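PDB 4QT9: putative glucoamylase, which is probably a glycoside hydrolase that cleaves glucose-containing glycans, though its true substrate remains unproven. Local coordinates for residues A[44-49]-A[96-101]; A[100-105]-A[114-119]; A[203-208]-A[251-256]; A[259-264]-A[290-295]. All blocks are in the same frame, centred on the assembly; numbering follows the deposited sequence. Where two conformers were deposited one is given.

Interaction 1 (A[44-49]-A[96-101]); sequences SGLAPE and ERIVSF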
loop_
_atom_site.group_PDB
_atom_site.type_symbol
_atom_site.label_atom_id
_atom_site.label_comp_id
_atom_site.label_asym_id
_atom_site.label_seq_id
_atom_site.Cartn_x
_atom_site.Cartn_y
_atom_site.Cartn_z
ATOM N N SER A 44 -5.875 -4.769 -19.137
ATOM C CA SER A 44 -5.940 -5.344 -17.799
ATOM C C SER A 44 -6.977 -4.708 -16.880
ATOM O O SER A 44 -7.428 -5.361 -15.947
ATOM C CB SER A 44 -4.574 -5.225 -17.134
ATOM O OG SER A 44 -4.235 -3.870 -16.887
ATOM N N GLY A 45 -7.254 -3.418 -17.075
ATOM C CA GLY A 45 -8.119 -2.660 -16.172
ATOM C C GLY A 45 -7.353 -2.291 -14.905
ATOM O O GLY A 45 -7.898 -1.660 -13.980
ATOM N N LEU A 46 -6.052 -2.665 -14.875
ATOM C CA LEU A 46 -5.178 -2.468 -13.722
ATOM C C LEU A 46 -4.378 -1.181 -13.773
ATOM O O LEU A 46 -4.334 -0.483 -14.790
ATOM C CB LEU A 46 -4.243 -3.667 -13.505
ATOM C CG LEU A 46 -4.948 -4.922 -13.030
ATOM C CD1 LEU A 46 -4.023 -6.062 -13.038
ATOM C CD2 LEU A 46 -5.519 -4.722 -11.646
ATOM N N ALA A 47 -3.812 -0.854 -12.614
ATOM C CA ALA A 47 -3.068 0.340 -12.322
ATOM C C ALA A 47 -1.684 0.333 -12.953
ATOM O O ALA A 47 -0.869 -0.546 -12.640
ATOM C CB ALA A 47 -2.933 0.487 -10.803
ATOM N N PRO A 48 -1.371 1.330 -13.801
ATOM C CA PRO A 48 0.014 1.439 -14.298
ATOM C C PRO A 48 0.920 1.886 -13.150
ATOM O O PRO A 48 0.440 2.559 -12.239
ATOM C CB PRO A 48 -0.076 2.521 -15.395
ATOM C CG PRO A 48 -1.251 3.352 -15.015
ATOM C CD PRO A 48 -2.213 2.471 -14.240
ATOM N N GLU A 49 2.214 1.526 -13.185
ATOM C CA GLU A 49 3.177 1.929 -12.164
ATOM C C GLU A 49 3.097 3.468 -11.968
ATOM O O GLU A 49 3.001 3.948 -10.838
ATOM C CB GLU A 49 4.604 1.489 -12.585
ATOM C CG GLU A 49 5.725 1.951 -11.654
ATOM C CD GLU A 49 5.656 1.431 -10.228
ATOM O OE1 GLU A 49 5.511 0.201 -10.035
ATOM O OE2 GLU A 49 5.767 2.258 -9.296
ATOM N N GLU A 96 -14.301 -7.962 -13.341
ATOM C CA GLU A 96 -14.233 -9.131 -14.235
ATOM C C GLU A 96 -12.991 -9.020 -15.135
ATOM O O GLU A 96 -12.232 -9.982 -15.254
ATOM C CB GLU A 96 -15.529 -9.260 -15.060
ATOM C CG GLU A 96 -15.392 -10.002 -16.384
ATOM C CD GLU A 96 -15.147 -11.494 -16.330
ATOM O OE1 GLU A 96 -15.863 -12.188 -15.576
ATOM O OE2 GLU A 96 -14.285 -11.979 -17.096
ATOM N N ARG A 97 -12.773 -7.830 -15.739
ATOM C CA ARG A 97 -11.623 -7.559 -16.595
ATOM C C ARG A 97 -10.322 -7.798 -15.788
ATOM O O ARG A 97 -9.432 -8.496 -16.287
ATOM C CB ARG A 97 -11.686 -6.113 -17.133
ATOM C CG ARG A 97 -10.481 -5.735 -17.999
ATOM C CD ARG A 97 -10.583 -4.343 -18.622
ATOM N NE ARG A 97 -11.681 -4.239 -19.602
ATOM C CZ ARG A 97 -11.644 -4.700 -20.849
ATOM N NH1 ARG A 97 -10.562 -5.338 -21.301
ATOM N NH2 ARG A 97 -12.701 -4.560 -21.646
ATOM N N ILE A 98 -10.232 -7.252 -14.545
ATOM C CA ILE A 98 -9.054 -7.415 -13.689
ATOM C C ILE A 98 -8.803 -8.916 -13.363
ATOM O O ILE A 98 -7.692 -9.412 -13.560
ATOM C CB ILE A 98 -9.165 -6.571 -12.394
ATOM C CG1 ILE A 98 -9.120 -5.031 -12.710
ATOM C CG2 ILE A 98 -8.094 -7.015 -11.391
ATOM C CD1 ILE A 98 -9.595 -4.112 -11.518
ATOM N N VAL A 99 -9.829 -9.628 -12.891
ATOM C CA VAL A 99 -9.720 -11.057 -12.571
ATOM C C VAL A 99 -9.286 -11.869 -13.827
ATOM O O VAL A 99 -8.427 -12.739 -13.703
ATOM C CB VAL A 99 -11.030 -11.600 -11.946
ATOM C CG1 VAL A 99 -10.942 -13.104 -11.707
ATOM C CG2 VAL A 99 -11.356 -10.872 -10.635
ATOM N N SER A 100 -9.832 -11.561 -15.019
ATOM C CA SER A 100 -9.471 -12.273 -16.254
ATOM C C SER A 100 -7.983 -12.081 -16.559
ATOM O O SER A 100 -7.320 -13.040 -16.967
ATOM C CB SER A 100 -10.320 -11.811 -17.438
ATOM O OG SER A 100 -11.691 -12.051 -17.189
ATOM N N PHE A 101 -7.464 -10.847 -16.373
ATOM C CA PHE A 101 -6.035 -10.559 -16.562
ATOM C C PHE A 101 -5.187 -11.350 -15.561
ATOM O O PHE A 101 -4.201 -11.959 -15.964
ATOM C CB PHE A 101 -5.722 -9.048 -16.443
ATOM C CG PHE A 101 -4.239 -8.736 -16.486
ATOM C CD1 PHE A 101 -3.579 -8.561 -17.701
ATOM C CD2 PHE A 101 -3.495 -8.632 -15.311
ATOM C CE1 PHE A 101 -2.211 -8.269 -17.737
ATOM C CE2 PHE A 101 -2.132 -8.315 -15.351
ATOM C CZ PHE A 101 -1.495 -8.153 -16.562
#
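The ring of Phe101 receives Ser44 CB over one face, the carbon standing 3.7 Å from the ring centroid and only 19° off the normal, a CH-pi contact displaced toward the CD1 and CG side. Leu46 CD1 comes to the same ring obliquely, 3.5 Å from Phe101 CD2. CG of Phe101 stands anti to the backbone N (chi1 174°), on the side where the loop passes. The other branch of Leu46 serves the helix too: its CD2 lies 3.5 Å from Ile98 CG2, closer than ordinary van der Waals contact.

No hydrogen bond joins the segments; the polar order is local. Ser44 OG accepts from Leu46 N at 3.0 Å, closing an ST turn, and is bonded as well to Glu41. Ser44 O faces the helix backbone, 3.5 Å from Ile98 CA in a CA-H...O contact. Gly45, at positive phi, fits closely here, since a CB on it would come tightly against Arg97 CD and Ile98 CG1. An alanine in place of Phe101 would probably leave Ser44 CB without its aromatic floor and open a gap beside Leu46 CD1.

The contact thus seats the loop between helix 21-37 and strand 50-52 on helix 88-104 of the alpha/alpha toroid. Val65 of strand 64-66 packs against Ser44, Leu46 and Phe101, while helix 67-83 adds Ser70 against Leu46 and Ile74 against Ile98.

Interaction 2 (A[100-105]-A[114-119]); sequences SFLEKA and HWWYGD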
loop_
_atom_site.group_PDB
_atom_site.type_symbol
_atom_site.label_atom_id
_atom_site.label_comp_id
_atom_site.label_asym_id
_atom_site.label_seq_id
_atom_site.Cartn_x
_atom_site.Cartn_y
_atom_site.Cartn_z
ATOM N N SER A 100 -9.832 -11.561 -15.019
ATOM C CA SER A 100 -9.471 -12.273 -16.254
ATOM C C SER A 100 -7.983 -12.081 -16.559
ATOM O O SER A 100 -7.320 -13.040 -16.967
ATOM C CB SER A 100 -10.320 -11.811 -17.438
ATOM O OG SER A 100 -11.691 -12.051 -17.189
ATOM N N PHE A 101 -7.464 -10.847 -16.373
ATOM C CA PHE A 101 -6.035 -10.559 -16.562
ATOM C C PHE A 101 -5.187 -11.350 -15.561
ATOM O O PHE A 101 -4.201 -11.959 -15.964
ATOM C CB PHE A 101 -5.722 -9.048 -16.443
ATOM C CG PHE A 101 -4.239 -8.736 -16.486
ATOM C CD1 PHE A 101 -3.579 -8.561 -17.701
ATOM C CD2 PHE A 101 -3.495 -8.632 -15.311
ATOM C CE1 PHE A 101 -2.211 -8.269 -17.737
ATOM C CE2 PHE A 101 -2.132 -8.315 -15.351
ATOM C CZ PHE A 101 -1.495 -8.153 -16.562
ATOM N N LEU A 102 -5.561 -11.346 -14.274
ATOM C CA LEU A 102 -4.797 -12.039 -13.218
ATOM C C LEU A 102 -4.791 -13.568 -13.391
ATOM O O LEU A 102 -3.833 -14.236 -12.967
ATOM C CB LEU A 102 -5.322 -11.672 -11.826
ATOM C CG LEU A 102 -5.131 -10.198 -11.405
ATOM C CD1 LEU A 102 -5.849 -9.912 -10.115
ATOM C CD2 LEU A 102 -3.653 -9.849 -11.248
ATOM N N GLU A 103 -5.850 -14.120 -14.029
ATOM C CA GLU A 103 -5.950 -15.558 -14.270
ATOM C C GLU A 103 -4.981 -15.974 -15.379
ATOM O O GLU A 103 -4.551 -17.126 -15.408
ATOM C CB GLU A 103 -7.390 -15.957 -14.654
ATOM C CG GLU A 103 -8.419 -15.812 -13.540
ATOM C CD GLU A 103 -9.864 -16.053 -13.947
ATOM O OE1 GLU A 103 -10.222 -15.760 -15.113
ATOM O OE2 GLU A 103 -10.649 -16.503 -13.081
ATOM N N LYS A 104 -4.602 -15.017 -16.249
ATOM C CA LYS A 104 -3.739 -15.234 -17.414
ATOM C C LYS A 104 -2.286 -14.759 -17.250
ATOM O O LYS A 104 -1.393 -15.376 -17.835
ATOM C CB LYS A 104 -4.360 -14.537 -18.648
ATOM C CG LYS A 104 -5.560 -15.323 -19.209
ATOM C CD LYS A 104 -6.589 -14.466 -19.969
ATOM C CE LYS A 104 -6.313 -14.335 -21.452
ATOM N NZ LYS A 104 -7.492 -13.801 -22.190
ATOM N N ALA A 105 -2.048 -13.674 -16.476
ATOM C CA ALA A 105 -0.730 -13.049 -16.308
ATOM C C ALA A 105 0.258 -13.991 -15.655
ATOM O O ALA A 105 -0.160 -14.897 -14.952
ATOM C CB ALA A 105 -0.856 -11.782 -15.493
ATOM N N HIS A 114 6.511 -8.088 -9.503
ATOM C CA HIS A 114 6.321 -6.651 -9.240
ATOM C C HIS A 114 5.565 -5.975 -10.402
ATOM O O HIS A 114 4.597 -5.251 -10.188
ATOM C CB HIS A 114 7.670 -5.946 -9.061
ATOM C CG HIS A 114 7.573 -4.571 -8.468
ATOM N ND1 HIS A 114 8.375 -4.201 -7.425
ATOM C CD2 HIS A 114 6.762 -3.537 -8.782
ATOM C CE1 HIS A 114 8.033 -2.961 -7.121
ATOM N NE2 HIS A 114 7.067 -2.519 -7.914
ATOM N N TRP A 115 5.987 -6.267 -11.631
ATOM C CA TRP A 115 5.418 -5.679 -12.849
ATOM C C TRP A 115 5.082 -6.679 -13.937
ATOM O O TRP A 115 5.782 -7.672 -14.098
ATOM C CB TRP A 115 6.465 -4.748 -13.489
ATOM C CG TRP A 115 6.787 -3.463 -12.789
ATOM C CD1 TRP A 115 5.942 -2.702 -12.035
ATOM C CD2 TRP A 115 7.977 -2.682 -12.976
ATOM N NE1 TRP A 115 6.555 -1.520 -11.684
ATOM C CE2 TRP A 115 7.803 -1.475 -12.257
ATOM C CE3 TRP A 115 9.177 -2.880 -13.692
ATOM C CZ2 TRP A 115 8.792 -0.474 -12.217
ATOM C CZ3 TRP A 115 10.137 -1.871 -13.688
ATOM C CH2 TRP A 115 9.945 -0.691 -12.951
ATOM N N TRP A 116 4.085 -6.337 -14.753
ATOM C CA TRP A 116 3.759 -6.947 -16.042
ATOM C C TRP A 116 3.567 -5.867 -17.075
ATOM O O TRP A 116 3.243 -4.722 -16.745
ATOM C CB TRP A 116 2.456 -7.782 -16.072
ATOM C CG TRP A 116 2.158 -8.735 -14.974
ATOM C CD1 TRP A 116 2.386 -10.081 -14.979
ATOM C CD2 TRP A 116 1.322 -8.473 -13.842
ATOM N NE1 TRP A 116 1.831 -10.659 -13.859
ATOM C CE2 TRP A 116 1.150 -9.696 -13.155
ATOM C CE3 TRP A 116 0.763 -7.303 -13.292
ATOM C CZ2 TRP A 116 0.401 -9.791 -11.982
ATOM C CZ3 TRP A 116 0.035 -7.401 -12.120
ATOM C CH2 TRP A 116 -0.158 -8.638 -11.491
ATOM N N TYR A 117 3.621 -6.264 -18.329
ATOM C CA TYR A 117 3.171 -5.464 -19.454
ATOM C C TYR A 117 1.682 -5.748 -19.476
ATOM O O TYR A 117 1.301 -6.921 -19.539
ATOM C CB TYR A 117 3.892 -5.872 -20.748
ATOM C CG TYR A 117 5.388 -5.661 -20.696
ATOM C CD1 TYR A 117 5.942 -4.404 -20.929
ATOM C CD2 TYR A 117 6.256 -6.731 -20.492
ATOM C CE1 TYR A 117 7.323 -4.206 -20.910
ATOM C CE2 TYR A 117 7.639 -6.549 -20.478
ATOM C CZ TYR A 117 8.169 -5.285 -20.689
ATOM O OH TYR A 117 9.537 -5.109 -20.690
ATOM N N GLY A 118 0.872 -4.710 -19.265
ATOM C CA GLY A 118 -0.583 -4.812 -19.148
ATOM C C GLY A 118 -1.325 -5.375 -20.345
ATOM O O GLY A 118 -2.426 -5.920 -20.195
ATOM N N ASP A 119 -0.721 -5.282 -21.531
ATOM C CA ASP A 119 -1.330 -5.774 -22.763
ATOM C C ASP A 119 -1.080 -7.265 -23.002
ATOM O O ASP A 119 -1.868 -7.873 -23.726
ATOM C CB ASP A 119 -0.869 -4.962 -23.994
ATOM C CG ASP A 119 0.619 -4.641 -24.096
ATOM O OD1 ASP A 119 1.421 -5.261 -23.361
ATOM O OD2 ASP A 119 0.979 -3.770 -24.916
#
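Phe101 drives the rim of its ring into the face of the Trp116 indole, an edge-to-face pair with centroids 5.2 Å apart and planes at 90°. CE2 is the projecting corner, 3.7 Å from Trp116 CE3. On the same face of the indole, the small bump of Ala105 CB sits over the five-membered ring, 3.3 Å from Trp116 NE1. Ala105 CB also lies over a face of the Phe101 ring, the one opposite Ser44 CB, and so fills the angle between the two aromatics. Farther along the indole, Leu102 CD2 approaches Trp116 CH2 at 3.7 Å, the two side chains crossing at about a right angle.

The helix 88-104 of the toroid here meets a three-stranded antiparallel sheet through its central strand, 115-117; the short axes run at 103° to each other. Phe101 CE1 also comes within 3.4 Å of Gly118 O, which approaches the ring obliquely. The indole N-H is not spent on this helix segment: NE1 donates to Asp106 O just after it. A leucine in place of Trp116 would probably leave Asp106 O without that donor and the Phe101 edge without its aromatic face.

Interaction 3 (A[203-208]-A[251-256]); sequences HGYNEC and LRYQGT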
loop_
_atom_site.group_PDB
_atom_site.type_symbol
_atom_site.label_atom_id
_atom_site.label_comp_id
_atom_site.label_asym_id
_atom_site.label_seq_id
_atom_site.Cartn_x
_atom_site.Cartn_y
_atom_site.Cartn_z
ATOM N N HIS A 203 12.566 -9.415 7.640
ATOM C CA HIS A 203 12.530 -9.239 9.082
ATOM C C HIS A 203 11.837 -7.913 9.392
ATOM O O HIS A 203 12.037 -6.946 8.664
ATOM C CB HIS A 203 13.958 -9.284 9.687
ATOM C CG HIS A 203 14.742 -10.520 9.337
ATOM N ND1 HIS A 203 14.312 -11.788 9.715
ATOM C CD2 HIS A 203 15.910 -10.639 8.664
ATOM C CE1 HIS A 203 15.235 -12.625 9.266
ATOM N NE2 HIS A 203 16.219 -11.975 8.632
ATOM N N GLY A 204 11.035 -7.857 10.456
ATOM C CA GLY A 204 10.360 -6.602 10.793
ATOM C C GLY A 204 11.212 -5.638 11.601
ATOM O O GLY A 204 12.271 -6.029 12.085
ATOM N N TYR A 205 10.766 -4.380 11.800
ATOM C CA TYR A 205 9.524 -3.856 11.243
ATOM C C TYR A 205 9.820 -3.097 9.955
ATOM O O TYR A 205 10.799 -2.357 9.876
ATOM C CB TYR A 205 8.773 -2.931 12.261
ATOM C CG TYR A 205 7.431 -2.469 11.721
ATOM C CD1 TYR A 205 6.295 -3.264 11.845
ATOM C CD2 TYR A 205 7.313 -1.272 11.021
ATOM C CE1 TYR A 205 5.079 -2.882 11.278
ATOM C CE2 TYR A 205 6.105 -0.878 10.448
ATOM C CZ TYR A 205 4.995 -1.696 10.563
ATOM O OH TYR A 205 3.803 -1.290 10.010
ATOM N N ASN A 206 8.947 -3.264 8.969
ATOM C CA ASN A 206 8.966 -2.547 7.686
ATOM C C ASN A 206 7.528 -2.605 7.152
ATOM O O ASN A 206 6.633 -3.042 7.862
ATOM C CB ASN A 206 10.071 -3.048 6.682
ATOM C CG ASN A 206 9.961 -4.494 6.264
ATOM O OD1 ASN A 206 8.892 -5.092 6.290
ATOM N ND2 ASN A 206 11.063 -5.094 5.863
ATOM N N GLU A 207 7.293 -2.192 5.930
ATOM C CA GLU A 207 5.948 -2.146 5.328
ATOM C C GLU A 207 5.301 -3.544 5.053
ATOM O O GLU A 207 4.149 -3.581 4.603
ATOM C CB GLU A 207 6.037 -1.363 4.008
ATOM C CG GLU A 207 6.694 -2.132 2.874
ATOM C CD GLU A 207 8.199 -2.034 2.726
ATOM O OE1 GLU A 207 8.901 -2.031 3.758
ATOM O OE2 GLU A 207 8.682 -1.994 1.571
ATOM N N CYS A 208 6.029 -4.662 5.288
ATOM C CA CYS A 208 5.622 -6.015 4.849
ATOM C C CYS A 208 4.846 -6.876 5.857
ATOM O O CYS A 208 4.702 -8.053 5.563
ATOM C CB CYS A 208 6.845 -6.780 4.343
ATOM S SG CYS A 208 7.869 -5.839 3.177
ATOM N N LEU A 251 8.768 -0.340 18.325
ATOM C CA LEU A 251 9.390 -1.339 17.466
ATOM C C LEU A 251 10.760 -0.964 16.938
ATOM O O LEU A 251 11.104 0.218 16.874
ATOM C CB LEU A 251 8.463 -1.623 16.246
ATOM C CG LEU A 251 7.020 -2.013 16.562
ATOM C CD1 LEU A 251 6.217 -2.150 15.311
ATOM C CD2 LEU A 251 6.951 -3.318 17.403
ATOM N N ARG A 252 11.510 -1.999 16.494
ATOM C CA ARG A 252 12.770 -1.876 15.786
ATOM C C ARG A 252 12.432 -1.682 14.296
ATOM O O ARG A 252 11.876 -2.587 13.682
ATOM C CB ARG A 252 13.640 -3.137 15.990
ATOM C CG ARG A 252 14.861 -3.155 15.059
ATOM C CD ARG A 252 15.445 -4.538 14.846
ATOM N NE ARG A 252 14.503 -5.500 14.265
ATOM C CZ ARG A 252 14.734 -6.808 14.210
ATOM N NH1 ARG A 252 15.873 -7.307 14.675
ATOM N NH2 ARG A 252 13.829 -7.628 13.688
ATOM N N TYR A 253 12.750 -0.512 13.729
ATOM C CA TYR A 253 12.527 -0.217 12.311
ATOM C C TYR A 253 13.781 -0.667 11.559
ATOM O O TYR A 253 14.895 -0.397 11.992
ATOM C CB TYR A 253 12.198 1.284 12.112
ATOM C CG TYR A 253 10.840 1.637 12.685
ATOM C CD1 TYR A 253 10.663 1.825 14.058
ATOM C CD2 TYR A 253 9.721 1.720 11.871
ATOM C CE1 TYR A 253 9.399 2.052 14.603
ATOM C CE2 TYR A 253 8.454 1.950 12.402
ATOM C CZ TYR A 253 8.296 2.110 13.771
ATOM O OH TYR A 253 7.044 2.357 14.275
ATOM N N GLN A 254 13.609 -1.383 10.467
ATOM C CA GLN A 254 14.735 -1.933 9.716
ATOM C C GLN A 254 15.661 -0.870 9.132
ATOM O O GLN A 254 15.264 -0.153 8.229
ATOM C CB GLN A 254 14.226 -2.859 8.599
ATOM C CG GLN A 254 13.797 -4.209 9.142
ATOM C CD GLN A 254 14.952 -5.039 9.619
ATOM O OE1 GLN A 254 16.022 -5.041 9.018
ATOM N NE2 GLN A 254 14.752 -5.810 10.679
ATOM N N GLY A 255 16.886 -0.800 9.656
ATOM C CA GLY A 255 17.918 0.123 9.178
ATOM C C GLY A 255 17.667 1.609 9.376
ATOM O O GLY A 255 18.261 2.427 8.668
ATOM N N THR A 256 16.806 1.977 10.355
ATOM C CA THR A 256 16.425 3.358 10.638
ATOM C C THR A 256 15.813 3.509 12.044
ATOM O O THR A 256 15.394 2.511 12.647
ATOM C CB THR A 256 15.460 3.871 9.543
ATOM O OG1 THR A 256 15.127 5.231 9.813
ATOM C CG2 THR A 256 14.191 3.024 9.395
#
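Tyr205 and Tyr253 lie side by side and point the same way, the edge of the Tyr205 ring turned toward the Tyr253 face in an offset edge-to-face pair with planes at 70°. CD2 of Tyr205 is the touching corner, 3.7 Å from Tyr253 CE2. The ring carbon across from it, Tyr205 CD1, meets Leu251 CD1 at 3.6 Å, and the two side chains pass at a slant. Both hydroxyls are held elsewhere, Tyr205 OH by Trp263 O and Tyr253 OH by Glu287.

Beside the rings the backbones pair: Tyr205 N donates to Arg252 O at 2.8 Å and Gln254 N to Tyr205 O at 3.0 Å, the bonding pattern of a parallel beta bridge, here made between loops. Tyr205 enters it through a cis peptide.

Gly204 O, the carbonyl oxygen of that peptide, takes two side-chain donors from opposite faces of its plane: Gln254 NE2 at 2.9 Å with a nearly straight N-H (171°), and Arg252 NH2 at 2.7 Å. Arg252 NE adds a weak bond, and the chain's bend at chi3 (59°) helps bring NE round. NH2 is bonded to Gln234 as well. A carbonyl gripped by amide and guanidinium together would probably be strongly polarised, and the loop pairing combines directional polar bonds with ring packing.

Interaction 4 (A[259-264]-A[290-295]); sequences GPLFWA and NLTLVN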
loop_
_atom_site.group_PDB
_atom_site.type_symbol
_atom_site.label_atom_id
_atom_site.label_comp_id
_atom_site.label_asym_id
_atom_site.label_seq_id
_atom_site.Cartn_x
_atom_site.Cartn_y
_atom_site.Cartn_z
ATOM N N GLY A 259 11.010 4.873 10.001
ATOM C CA GLY A 259 10.914 4.722 8.554
ATOM C C GLY A 259 10.068 5.756 7.830
ATOM O O GLY A 259 9.409 6.604 8.457
ATOM N N PRO A 260 10.040 5.643 6.481
ATOM C CA PRO A 260 9.151 6.512 5.679
ATOM C C PRO A 260 7.704 6.214 6.079
ATOM O O PRO A 260 7.383 5.073 6.478
ATOM C CB PRO A 260 9.474 6.123 4.236
ATOM C CG PRO A 260 10.029 4.769 4.319
ATOM C CD PRO A 260 10.755 4.678 5.625
ATOM N N LEU A 261 6.843 7.241 6.030
ATOM C CA LEU A 261 5.483 7.118 6.544
ATOM C C LEU A 261 4.631 6.003 5.876
ATOM O O LEU A 261 3.756 5.474 6.561
ATOM C CB LEU A 261 4.751 8.476 6.531
ATOM C CG LEU A 261 3.640 8.657 7.591
ATOM C CD1 LEU A 261 3.939 7.930 8.883
ATOM C CD2 LEU A 261 3.354 10.111 7.843
ATOM N N PHE A 262 4.947 5.554 4.634
ATOM C CA PHE A 262 4.141 4.488 4.000
ATOM C C PHE A 262 4.197 3.158 4.794
ATOM O O PHE A 262 3.285 2.343 4.670
ATOM C CB PHE A 262 4.500 4.264 2.522
ATOM C CG PHE A 262 5.730 3.441 2.227
ATOM C CD1 PHE A 262 6.983 4.040 2.125
ATOM C CD2 PHE A 262 5.636 2.063 2.032
ATOM C CE1 PHE A 262 8.109 3.273 1.802
ATOM C CE2 PHE A 262 6.757 1.307 1.703
ATOM C CZ PHE A 262 7.983 1.908 1.605
ATOM N N TRP A 263 5.231 2.973 5.644
ATOM C CA TRP A 263 5.386 1.769 6.484
ATOM C C TRP A 263 4.259 1.650 7.517
ATOM O O TRP A 263 4.005 0.566 7.999
ATOM C CB TRP A 263 6.720 1.790 7.214
ATOM C CG TRP A 263 7.933 1.482 6.385
ATOM C CD1 TRP A 263 8.059 1.580 5.030
ATOM C CD2 TRP A 263 9.233 1.166 6.889
ATOM N NE1 TRP A 263 9.352 1.322 4.657
ATOM C CE2 TRP A 263 10.088 1.019 5.776
ATOM C CE3 TRP A 263 9.751 0.947 8.177
ATOM C CZ2 TRP A 263 11.435 0.657 5.911
ATOM C CZ3 TRP A 263 11.092 0.633 8.311
ATOM C CH2 TRP A 263 11.924 0.510 7.188
ATOM N N ALA A 264 3.586 2.772 7.844
ATOM C CA ALA A 264 2.459 2.845 8.774
ATOM C C ALA A 264 1.107 2.686 8.054
ATOM O O ALA A 264 0.067 2.654 8.713
ATOM C CB ALA A 264 2.501 4.191 9.502
ATOM N N ASN A 290 2.162 7.275 16.376
ATOM C CA ASN A 290 3.423 7.867 16.832
ATOM C C ASN A 290 4.409 8.025 15.700
ATOM O O ASN A 290 5.110 9.026 15.667
ATOM C CB ASN A 290 4.038 7.066 17.972
ATOM C CG ASN A 290 3.422 7.446 19.273
ATOM O OD1 ASN A 290 2.471 8.240 19.320
ATOM N ND2 ASN A 290 3.955 6.907 20.353
ATOM N N LEU A 291 4.441 7.070 14.763
ATOM C CA LEU A 291 5.325 7.161 13.600
ATOM C C LEU A 291 4.889 8.356 12.711
ATOM O O LEU A 291 5.745 9.048 12.156
ATOM C CB LEU A 291 5.372 5.837 12.815
ATOM C CG LEU A 291 6.377 5.767 11.678
ATOM C CD1 LEU A 291 7.828 5.905 12.182
ATOM C CD2 LEU A 291 6.205 4.488 10.881
ATOM N N THR A 292 3.574 8.628 12.651
ATOM C CA THR A 292 3.008 9.778 11.939
ATOM C C THR A 292 3.447 11.043 12.662
ATOM O O THR A 292 3.890 12.010 12.022
ATOM C CB THR A 292 1.451 9.681 11.832
ATOM O OG1 THR A 292 1.082 8.471 11.189
ATOM C CG2 THR A 292 0.843 10.831 11.056
ATOM N N LEU A 293 3.351 11.021 14.011
ATOM C CA LEU A 293 3.677 12.199 14.799
ATOM C C LEU A 293 5.164 12.537 14.734
ATOM O O LEU A 293 5.498 13.724 14.679
ATOM C CB LEU A 293 3.172 12.090 16.220
ATOM C CG LEU A 293 1.646 12.097 16.337
ATOM C CD1 LEU A 293 1.215 11.767 17.752
ATOM C CD2 LEU A 293 1.057 13.412 15.889
ATOM N N VAL A 294 6.034 11.505 14.637
ATOM C CA VAL A 294 7.482 11.673 14.465
ATOM C C VAL A 294 7.749 12.391 13.122
ATOM O O VAL A 294 8.535 13.328 13.072
ATOM C CB VAL A 294 8.236 10.315 14.543
ATOM C CG1 VAL A 294 9.623 10.400 13.905
ATOM C CG2 VAL A 294 8.334 9.828 15.983
ATOM N N ASN A 295 7.074 11.944 12.061
ATOM C CA ASN A 295 7.191 12.481 10.704
ATOM C C ASN A 295 6.851 13.963 10.681
ATOM O O ASN A 295 7.624 14.759 10.161
ATOM C CB ASN A 295 6.257 11.697 9.757
ATOM C CG ASN A 295 6.690 11.777 8.327
ATOM O OD1 ASN A 295 6.471 12.787 7.651
ATOM N ND2 ASN A 295 7.416 10.759 7.875
HETATM O O HOH W 1 7.545 8.594 9.727
#
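Leu261 reaches from the 3-10 segment 261-264 into the side of helix 284-301, touching Thr292 and Asn295. Its CB lies 3.8 Å from Asn295 ND2, with CG anti to the backbone N (chi1 -152°). At the fork the two methyls part. CD1 goes to the backbone of the helix, 3.7 Å from Thr292 CA, with Thr292 OG1 and Leu291 O also near. CD2 lies against the carbon part of Asn295, 3.8 Å from its CB, and touches Thr292 CG2 more loosely.

Leu291 returns the contact from the helix. Its CD2 meets Ala264 CB at 4.0 Å and its CD1 rests near the backbone N of Gly259, a residue where a CB would clash with Trp263. This is plain packing of the loop that follows strand 247-251 onto helix 284-301, and Leu261 is tied by its backbone to Leu316.

No hydrogen bond crosses directly. One water does the polar work instead, donating to Gly259 O at 3.0 Å and to Leu291 O at 3.1 Å while accepting from Asn295 ND2 at 2.9 Å. Asn295 OD1 takes Leu316 N, and Thr292 OG1 bonds to Met288 O and Ser347. The chemistry therefore implies a leucine-filled interface in which buried polar groups are satisfied by a bridging water and by neighbours, while the direct contacts are van der Waals packing of leucine carbons, some of it against polar atoms.

How the interactions relate
All four contacts are mostly buried. Interaction 4, about 14 Å from the chain's centre (centre to centre), has only buried residues touching; interactions 1 and 2 lie farther out, at about 17 and 19 Å, and interaction 1 includes the exposed Arg97. These two share helix 88-104 and Phe101, and Glu49 OE1 and Trp115 NE1 probably bond between them. Interactions 3 and 4 meet through Tyr205 OH and Trp263 O, across the chain's centre from interaction 1. Chemistry follows the elements joined: the three contacts involving a helix have no direct hydrogen bond across and rely on aromatic or aliphatic packing, with a bridging water in interaction 4, whereas loop-to-loop interaction 3 carries five, one weak.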